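Local atomic coordinates of beta-N-acetylglucosaminidase-like protein Glycoside hydrolase family 20 (Flavobacterium johnsoniae, PDB entry 6YHH), a protein that probably removes terminal N-acetylhexosamine units from chitin-derived oligosaccharides, acting as a beta-N-acetylhexosaminidase of glycoside hydrolase family 20. Residues 525-530 and 597-602; 605-608 and 613-616. All blocks are in the same frame, centred on the assembly; numbering follows the deposited sequence.

Contact 1: 525-530 and 597-602; sequences VNEFTN and IAVNKG
V599 reaches across from helix 583-607 to E527 and F528 on helix 523-529. This is helix-on-helix packing in the helical C-terminal part of the chain, away from the predicted proton donor E317. The two methyls of V599 share the work. CG1 meets the root of F528, 3.9 Å from its CB. The same methyl is also 3.9 Å from CD1 of the F528 ring, so it touches the bend between backbone and ring. CG2 turns to E527 and lies 3.7 Å from its CB. E527 OE1 also comes to 3.4 Å of V599 CG2, a van der Waals contact.

The torsion of V599 explains this split. CG1 stands opposite the backbone N (chi1 165°), and CG2 stands beside that N. Each methyl therefore faces a different residue of the neighbouring helix. The side chains of F528 and V599 meet at about a right angle.

Further neighbours help to position E527 and F528. The carboxylate of E527 is held by a salt bridge from OE2 to K523 on its own helix, and its side chain also touches K595, one turn before V599. F528 packs further on L603 and on S620 of helix 617-634.

Helix 523-529 ends at T529. N530 N bonds to E527 O at 3.1 Å. T529 OG1 is also hydrogen-bonded to K509 NZ. Within the last turn, T529 OG1 donates to N526 O at 2.7 Å; it approaches a lone pair of that oxygen within the plane of the carbonyl, at a C=O...OG1 angle of 137°.

Contact 2: 605-608 and 613-616; sequences ELSA and VQPI
The side-chain amide of Q614 meets S607 through its nitrogen end. S607 CB lies above the amide plane, 3.7 Å from Q614 NE2. A water sits much nearer to that plane and accepts a bond of 3.0 Å from Q614 NE2. The same water donates to S607 OG at 2.7 Å. It thus bridges two side chains that have no direct hydrogen bond, since S607 OG and Q614 NE2 are 3.9 Å apart. Q614 NE2 has a second acceptor across the dimer interface, S128 O of the second subunit. K129 of that subunit packs on the same glutamine.

Below this polar layer the contact is apolar. V613 CG1 rests 3.9 Å from S607 CB, so the serine carbon is touched by both valine and glutamine. V613 CG2 reaches L606 CB more loosely, at 4.4 Å.

The contact joins the end of helix 583-607 to the connection that leads into helix 617-634. In that connection V613-I616 forms a type I beta turn, closed by I616 N bonding to V613 O at 3.0 Å. Q614 bends at chi2 (-66°), which brings its amide back to the serine. With chi1 of S607 at 79°, its OG lies between the backbone N and the carbonyl carbon, and it hydrogen-bonds to V604 O, one helical turn earlier.

The polar ends of S607 and Q614 thus both have partners already, and the hydroxyl and the amide nitrogen need no direct bond. The turn is held to the helix by van der Waals contact and one water, and the glutamine carries the link on to the second subunit.

After the N-terminal domain and the TIM-barrel catalytic domain, the chain reaches helix 523-529 in the helical C-terminal part. It then passes through 66 residues, half of them helical, before 597-602 closes contact 1. The same helix, 583-607, runs on into contact 2. There the chain turns back after only four intervening residues, on its way to helix 617-634. The contacts therefore follow in series and neither nests nor crosses. Contact 1 ties together parts distant in sequence, while contact 2 closes a short local loop. Their centres are 11 Å apart. I616 joins them: its CD1 lies 4.1 Å from F528 CD2 and 4.3 Å from V525 CG2.

Contact 1: 525-530 and 597-602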
ATOM      1  N   VAL A 525      11.965  17.885   9.488  1.00 10.20           N
ATOM      2  CA  VAL A 525      11.715  17.839   8.033  1.00 10.31           C
ATOM      3  C   VAL A 525      10.232  17.832   7.708  1.00  9.31           C
ATOM      4  O   VAL A 525       9.791  18.480   6.777  1.00  8.69           O
ATOM      5  CB  VAL A 525      12.505  16.698   7.366  1.00 13.12           C
ATOM      6  CG1 VAL A 525      12.074  15.349   7.761  1.00 17.66           C
ATOM      7  CG2 VAL A 525      12.430  16.854   5.870  1.00 14.11           C
ATOM      8  N   ASN A 526       9.435  17.158   8.524  1.00  9.29           N
ATOM      9  CA  ASN A 526       7.977  17.226   8.376  1.00  8.92           C
ATOM     10  C   ASN A 526       7.449  18.644   8.585  1.00  8.62           C
ATOM     11  O   ASN A 526       6.651  19.160   7.793  1.00  8.60           O
ATOM     12  CB  ASN A 526       7.351  16.253   9.359  1.00 10.85           C
ATOM     13  CG  ASN A 526       5.854  16.114   9.139  1.00 13.62           C
ATOM     14  OD1 ASN A 526       5.366  15.781   8.044  1.00 13.97           O
ATOM     15  ND2 ASN A 526       5.105  16.452  10.201  1.00 20.48           N
ATOM     16  N   GLU A 527       7.936  19.314   9.626  1.00  8.90           N
ATOM     17  CA  GLU A 527       7.516  20.703   9.796  1.00  9.43           C
ATOM     18  C   GLU A 527       7.914  21.580   8.656  1.00  9.18           C
ATOM     19  O   GLU A 527       7.186  22.531   8.271  1.00  9.94           O
ATOM     20  CB  GLU A 527       8.042  21.281  11.150  1.00 11.98           C
ATOM     21  CG  GLU A 527       7.457  20.550  12.326  1.00 14.31           C
ATOM     22  CD  GLU A 527       8.124  20.850  13.650  1.00 23.91           C
ATOM     23  OE1 GLU A 527       9.291  21.275  13.698  1.00 26.97           O
ATOM     24  OE2 GLU A 527       7.439  20.562  14.695  1.00 29.54           O
ATOM     25  N   PHE A 528       9.084  21.348   8.080  1.00  8.75           N
ATOM     26  CA  PHE A 528       9.504  22.159   6.913  1.00  9.04           C
ATOM     27  C   PHE A 528       8.604  21.855   5.677  1.00  8.71           C
ATOM     28  O   PHE A 528       8.344  22.776   4.892  1.00  7.67           O
ATOM     29  CB  PHE A 528      10.973  21.954   6.563  1.00  9.11           C
ATOM     30  CG  PHE A 528      11.556  23.093   5.743  1.00  9.36           C
ATOM     31  CD1 PHE A 528      11.488  24.422   6.217  1.00 10.63           C
ATOM     32  CD2 PHE A 528      12.180  22.880   4.548  1.00 10.47           C
ATOM     33  CE1 PHE A 528      11.935  25.460   5.411  1.00 10.47           C
ATOM     34  CE2 PHE A 528      12.663  23.911   3.763  1.00  9.80           C
ATOM     35  CZ  PHE A 528      12.551  25.219   4.219  1.00 11.04           C
ATOM     36  N   THR A 529       8.100  20.627   5.501  1.00  8.63           N
ATOM     37  CA  THR A 529       7.158  20.411   4.392  1.00  9.13           C
ATOM     38  C   THR A 529       5.949  21.295   4.516  1.00  9.47           C
ATOM     39  O   THR A 529       5.328  21.667   3.516  1.00  9.19           O
ATOM     40  CB  THR A 529       6.654  18.988   4.216  1.00  9.14           C
ATOM     41  OG1 THR A 529       5.763  18.682   5.307  1.00  9.90           O
ATOM     42  CG2 THR A 529       7.742  18.014   4.126  1.00  9.44           C
ATOM     43  N   ASN A 530       5.600  21.709   5.750  1.00  9.52           N
ATOM     44  CA  ASN A 530       4.423  22.516   5.989  1.00  9.35           C
ATOM     45  C   ASN A 530       4.498  23.990   5.636  1.00  9.54           C
ATOM     46  O   ASN A 530       3.477  24.712   5.767  1.00  8.83           O
ATOM     47  CB  ASN A 530       3.918  22.287   7.433  1.00 11.14           C
ATOM     48  CG  ASN A 530       3.455  20.876   7.675  1.00 13.18           C
ATOM     49  OD1 ASN A 530       3.008  20.177   6.766  1.00 14.11           O
ATOM     50  ND2 ASN A 530       3.498  20.484   8.918  1.00 16.45           N
ATOM     51  N   ILE A 597      12.916  29.128  12.974  1.00  9.90           N
ATOM     52  CA  ILE A 597      14.287  29.103  13.502  1.00 10.20           C
ATOM     53  C   ILE A 597      14.594  27.736  14.076  1.00  9.83           C
ATOM     54  O   ILE A 597      15.665  27.160  13.826  1.00 10.95           O
ATOM     55  CB  ILE A 597      14.448  30.245  14.486  1.00 11.45           C
ATOM     56  CG1 ILE A 597      14.408  31.575  13.725  1.00 11.90           C
ATOM     57  CG2 ILE A 597      15.737  30.057  15.277  1.00 13.08           C
ATOM     58  CD1 ILE A 597      14.215  32.792  14.629  1.00 13.66           C
ATOM     59  N   ALA A 598      13.666  27.175  14.853  1.00 10.11           N
ATOM     60  CA  ALA A 598      13.893  25.880  15.432  1.00 10.14           C
ATOM     61  C   ALA A 598      13.954  24.779  14.355  1.00  9.96           C
ATOM     62  O   ALA A 598      14.736  23.791  14.461  1.00  9.75           O
ATOM     63  CB  ALA A 598      12.847  25.559  16.507  1.00 11.66           C
ATOM     64  N   VAL A 599      13.071  24.868  13.370  1.00  8.92           N
ATOM     65  CA  VAL A 599      13.082  23.892  12.279  1.00  8.59           C
ATOM     66  C   VAL A 599      14.435  23.874  11.555  1.00  8.71           C
ATOM     67  O   VAL A 599      15.006  22.822  11.285  1.00 10.20           O
ATOM     68  CB  VAL A 599      11.918  24.189  11.286  1.00  9.21           C
ATOM     69  CG1 VAL A 599      12.125  23.427   9.976  1.00  9.36           C
ATOM     70  CG2 VAL A 599      10.560  23.929  11.942  1.00 11.87           C
ATOM     71  N   ASN A 600      14.970  25.031  11.286  1.00  9.48           N
ATOM     72  CA  ASN A 600      16.234  25.124  10.581  1.00 10.16           C
ATOM     73  C   ASN A 600      17.312  24.491  11.439  1.00  9.86           C
ATOM     74  O   ASN A 600      18.164  23.783  10.924  1.00  9.59           O
ATOM     75  CB  ASN A 600      16.608  26.543  10.229  1.00  9.85           C
ATOM     76  CG  ASN A 600      17.895  26.615   9.476  1.00  9.51           C
ATOM     77  OD1 ASN A 600      18.044  26.077   8.372  1.00 10.58           O
ATOM     78  ND2 ASN A 600      18.917  27.229  10.125  1.00  9.40           N
ATOM     79  N   LYS A 601      17.338  24.785  12.741  1.00  9.79           N
ATOM     80  CA  LYS A 601      18.307  24.092  13.619  1.00  9.95           C
ATOM     81  C   LYS A 601      18.174  22.595  13.533  1.00 10.32           C
ATOM     82  O   LYS A 601      19.167  21.900  13.387  1.00  9.72           O
ATOM     83  CB  LYS A 601      18.192  24.476  15.112  1.00 10.86           C
ATOM     84  CG  LYS A 601      18.489  25.968  15.372  1.00 11.67           C
ATOM     85  CD  LYS A 601      18.072  26.463  16.735  1.00 13.58           C
ATOM     86  CE  LYS A 601      18.898  25.979  17.888  1.00 15.42           C
ATOM     87  NZ  LYS A 601      18.242  26.008  19.263  1.00 14.50           N
ATOM     88  N   GLY A 602      16.956  22.089  13.523  1.00 10.28           N
ATOM     89  CA  GLY A 602      16.744  20.673  13.446  1.00 10.11           C
ATOM     90  C   GLY A 602      17.215  20.056  12.163  1.00  9.67           C
ATOM     91  O   GLY A 602      17.859  18.980  12.159  1.00 10.69           O
TER

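Contact 2: 605-608 and 613-616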
ATOM      1  N   GLU A 605      21.035  19.875  12.232  1.00 10.30           N
ATOM      2  CA  GLU A 605      21.412  18.732  13.099  1.00 11.24           C
ATOM      3  C   GLU A 605      21.266  17.458  12.260  1.00 10.89           C
ATOM      4  O   GLU A 605      22.196  16.609  12.228  1.00 10.94           O
ATOM      5  CB  GLU A 605      20.521  18.585  14.308  1.00 14.98           C
ATOM      6  CG  GLU A 605      20.597  19.646  15.346  1.00 19.00           C
ATOM      7  CD  GLU A 605      19.837  19.104  16.574  1.00 24.12           C
ATOM      8  OE1 GLU A 605      20.387  18.294  17.317  1.00 29.69           O
ATOM      9  OE2 GLU A 605      18.668  19.404  16.746  1.00 31.08           O
ATOM     10  N   LEU A 606      20.113  17.275  11.596  1.00 10.64           N
ATOM     11  CA  LEU A 606      19.924  16.052  10.785  1.00 11.17           C
ATOM     12  C   LEU A 606      20.922  15.855   9.723  1.00 10.19           C
ATOM     13  O   LEU A 606      21.356  14.711   9.410  1.00  9.67           O
ATOM     14  CB  LEU A 606      18.541  16.018  10.116  1.00 13.69           C
ATOM     15  CG  LEU A 606      17.312  15.902  11.008  1.00 16.88           C
ATOM     16  CD1 LEU A 606      16.066  15.993  10.171  1.00 18.80           C
ATOM     17  CD2 LEU A 606      17.352  14.682  11.890  1.00 17.75           C
ATOM     18  N   SER A 607      21.294  16.986   9.055  1.00  9.26           N
ATOM     19  CA  SER A 607      22.173  16.929   7.918  1.00  8.83           C
ATOM     20  C   SER A 607      23.558  16.316   8.130  1.00 10.03           C
ATOM     21  O   SER A 607      24.140  15.773   7.166  1.00 10.32           O
ATOM     22  CB  SER A 607      22.307  18.298   7.290  1.00  9.48           C
ATOM     23  OG  SER A 607      23.227  19.094   8.039  1.00  9.02           O
ATOM     24  N   ALA A 608      24.016  16.239   9.419  1.00  9.78           N
ATOM     25  CA  ALA A 608      25.293  15.624   9.723  1.00 10.80           C
ATOM     26  C   ALA A 608      25.363  14.190   9.262  1.00 10.92           C
ATOM     27  O   ALA A 608      26.440  13.697   8.932  1.00 10.28           O
ATOM     28  CB  ALA A 608      25.530  15.748  11.218  1.00 11.34           C
ATOM     29  N   VAL A 613      19.206  15.839   3.027  1.00  8.31           N
ATOM     30  CA  VAL A 613      18.785  17.090   3.642  1.00  8.09           C
ATOM     31  C   VAL A 613      19.554  18.300   3.055  1.00  8.41           C
ATOM     32  O   VAL A 613      19.077  19.421   3.049  1.00  8.25           O
ATOM     33  CB  VAL A 613      18.909  16.971   5.183  1.00  9.09           C
ATOM     34  CG1 VAL A 613      18.670  18.327   5.846  1.00 10.11           C
ATOM     35  CG2 VAL A 613      17.907  15.950   5.754  1.00 10.24           C
ATOM     36  N   GLN A 614      20.718  18.048   2.466  1.00  9.43           N
ATOM     37  CA  GLN A 614      21.535  19.130   1.934  1.00  9.28           C
ATOM     38  C   GLN A 614      20.804  20.035   0.938  1.00  9.16           C
ATOM     39  O   GLN A 614      20.941  21.241   0.977  1.00 10.55           O
ATOM     40  CB  GLN A 614      22.828  18.583   1.305  1.00  9.14           C
ATOM     41  CG  GLN A 614      23.793  17.923   2.303  1.00  9.04           C
ATOM     42  CD  GLN A 614      24.417  18.894   3.347  1.00 10.03           C
ATOM     43  OE1 GLN A 614      24.627  20.069   3.061  1.00 12.52           O
ATOM     44  NE2 GLN A 614      24.777  18.378   4.490  1.00 11.03           N
ATOM     45  N   PRO A 615      19.996  19.447   0.043  1.00  9.31           N
ATOM     46  CA  PRO A 615      19.320  20.367  -0.915  1.00  9.52           C
ATOM     47  C   PRO A 615      18.322  21.329  -0.293  1.00 10.25           C
ATOM     48  O   PRO A 615      18.015  22.334  -0.913  1.00 10.69           O
ATOM     49  CB  PRO A 615      18.632  19.431  -1.891  1.00 11.20           C
ATOM     50  CG  PRO A 615      19.335  18.114  -1.747  1.00 10.81           C
ATOM     51  CD  PRO A 615      19.846  18.024  -0.326  1.00 10.42           C
ATOM     52  N   ILE A 616      17.822  21.031   0.899  1.00  9.78           N
ATOM     53  CA  ILE A 616      16.867  21.923   1.467  1.00 10.96           C
ATOM     54  C   ILE A 616      17.490  22.918   2.413  1.00 10.17           C
ATOM     55  O   ILE A 616      16.863  23.926   2.719  1.00 10.37           O
ATOM     56  CB  ILE A 616      15.676  21.282   2.159  1.00 16.44           C
ATOM     57  CG1 ILE A 616      16.076  20.431   3.267  1.00 16.13           C
ATOM     58  CG2 ILE A 616      14.880  20.504   1.105  1.00 20.20           C
ATOM     59  CD1 ILE A 616      14.873  19.876   4.049  1.00 20.22           C
TER
HETATM   60  O   HOH W   1      25.737  19.527   7.126  1.00 22.20           O